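Local coordinates for inner membrane lipoprotein (Salmonella enterica subsp. enterica serovar typhimurium str. lt2, PDB 4C47) that is required for proper surface display of the trimeric autotransporter adhesin SadA and may take part directly in its biogenesis, at the interface of chains A and B. Sequence-based numbering; all coordinates share one arbitrary frame. Chains: chain A/B, Inner membrane lipoprotein.

The interface of chains A and B. Residues chain A 18, 22; chain B 14, 17-18, 21.
A:Glu22 receives two glutamine amides of chain B on one carboxylate oxygen, OE1. The site lies in the N-terminal coiled coil that holds the SadB homotrimer together, where helices 8-71 of the two chains pack along each other. B:Gln21 NE2 reaches A:Glu22 OE1 at 2.9 Å in a nearly straight bond, 171° at the hydrogen. It comes on the anti side, somewhat tilted from the carboxylate plane. B:Gln17 NE2 lies 2.9 Å from A:Glu22 OE1 and approaches from above the opposite face, at 53° to the plane. The two amides thus hold the oxygen from both faces and should limit rotation of the carboxylate. The bend of A:Glu22 at chi2 (69°) helps bring OE1 to both donors.

B:Gln21 NE2 also donates to the backbone carbonyl A:Gln18 O, at 3.2 Å. Both acceptors lie close to the plane of the B:Gln21 amide, so this one flat group links two successive turns of helix A. A:Gln18 points as a knob into the hole on helix B between B:Met14, B:Gln17, B:Gln18 and B:Gln21. Its CG is anti to the backbone N (chi1 -174°) and the chain beyond is extended. The side chains of A:Gln18 and B:Gln17 run antiparallel, one beside the other, with their amide planes turned 63° apart. A:Gln18 NE2 makes a weak bond to the backbone carbonyl of B:Met14. It also lies against the aliphatic part of B:Gln18, with A:Gln18 NE2 3.5 Å from B:Gln18 CB.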
ATOM      1  N   GLN A  18     -23.788   4.702  59.126  1.00 83.70           N
ATOM      2  CA  GLN A  18     -22.682   5.621  58.901  1.00 93.62           C
ATOM      3  C   GLN A  18     -21.386   4.864  58.631  1.00 91.83           C
ATOM      4  O   GLN A  18     -20.613   5.248  57.754  1.00 85.15           O
ATOM      5  CB  GLN A  18     -22.509   6.574  60.085  1.00 93.31           C
ATOM      6  CG  GLN A  18     -21.470   7.661  59.852  1.00 97.85           C
ATOM      7  CD  GLN A  18     -21.596   8.817  60.827  1.00100.39           C
ATOM      8  OE1 GLN A  18     -20.897   8.869  61.839  1.00 99.28           O
ATOM      9  NE2 GLN A  18     -22.489   9.753  60.522  1.00102.68           N
ATOM     10  N   GLU A  22     -19.155   4.776  55.302  1.00 77.08           N
ATOM     11  CA  GLU A  22     -17.710   4.962  55.313  1.00 79.98           C
ATOM     12  C   GLU A  22     -17.056   3.934  54.398  1.00 81.31           C
ATOM     13  O   GLU A  22     -16.155   4.266  53.616  1.00 78.89           O
ATOM     14  CB  GLU A  22     -17.160   4.838  56.734  1.00 83.11           C
ATOM     15  CG  GLU A  22     -15.718   5.291  56.882  1.00 87.11           C
ATOM     16  CD  GLU A  22     -15.560   6.790  56.708  1.00 95.61           C
ATOM     17  OE1 GLU A  22     -16.522   7.530  57.005  1.00 98.17           O
ATOM     18  OE2 GLU A  22     -14.475   7.227  56.271  1.00 99.97           O
TER
ATOM     19  N   MET B  14     -20.242  11.458  65.831  1.00 99.75           N
ATOM     20  CA  MET B  14     -20.995  11.099  64.636  1.00 96.80           C
ATOM     21  C   MET B  14     -21.232  12.300  63.717  1.00 98.02           C
ATOM     22  O   MET B  14     -21.143  12.173  62.493  1.00 93.20           O
ATOM     23  CB  MET B  14     -22.316  10.416  65.004  1.00 95.02           C
ATOM     24  CG  MET B  14     -22.154   8.944  65.364  1.00 96.24           C
ATOM     25  SD  MET B  14     -23.691   8.129  65.848  1.00 98.73           S
ATOM     26  CE  MET B  14     -24.738   8.506  64.447  1.00 97.97           C
ATOM     27  N   GLN B  17     -17.809  13.114  61.988  1.00 84.65           N
ATOM     28  CA  GLN B  17     -17.525  12.149  60.931  1.00 90.40           C
ATOM     29  C   GLN B  17     -18.458  12.339  59.736  1.00 88.88           C
ATOM     30  O   GLN B  17     -18.035  12.205  58.589  1.00 88.52           O
ATOM     31  CB  GLN B  17     -17.611  10.708  61.448  1.00 95.30           C
ATOM     32  CG  GLN B  17     -16.997   9.687  60.494  1.00 97.20           C
ATOM     33  CD  GLN B  17     -17.374   8.258  60.829  1.00104.90           C
ATOM     34  OE1 GLN B  17     -17.722   7.943  61.968  1.00113.06           O
ATOM     35  NE2 GLN B  17     -17.316   7.384  59.830  1.00 99.25           N
ATOM     36  N   GLN B  18     -19.720  12.664  60.008  1.00 80.60           N
ATOM     37  CA  GLN B  18     -20.688  12.906  58.942  1.00 84.82           C
ATOM     38  C   GLN B  18     -20.287  14.125  58.112  1.00 89.79           C
ATOM     39  O   GLN B  18     -20.419  14.123  56.884  1.00 86.84           O
ATOM     40  CB  GLN B  18     -22.099  13.084  59.508  1.00 84.04           C
ATOM     41  CG  GLN B  18     -23.207  12.946  58.470  1.00 93.09           C
ATOM     42  CD  GLN B  18     -24.588  13.195  59.045  1.00106.51           C
ATOM     43  OE1 GLN B  18     -24.804  14.162  59.774  1.00109.55           O
ATOM     44  NE2 GLN B  18     -25.531  12.317  58.720  1.00111.86           N
ATOM     45  N   GLN B  21     -17.490  13.097  55.889  1.00 73.23           N
ATOM     46  CA  GLN B  21     -18.090  12.338  54.800  1.00 71.32           C
ATOM     47  C   GLN B  21     -18.656  13.279  53.746  1.00 70.54           C
ATOM     48  O   GLN B  21     -18.481  13.055  52.552  1.00 76.60           O
ATOM     49  CB  GLN B  21     -19.184  11.401  55.315  1.00 72.09           C
ATOM     50  CG  GLN B  21     -18.660  10.167  56.025  1.00 75.69           C
ATOM     51  CD  GLN B  21     -19.756   9.170  56.356  1.00 77.85           C
ATOM     52  OE1 GLN B  21     -20.940   9.437  56.151  1.00 77.65           O
ATOM     53  NE2 GLN B  21     -19.362   8.011  56.867  1.00 74.86           N
TER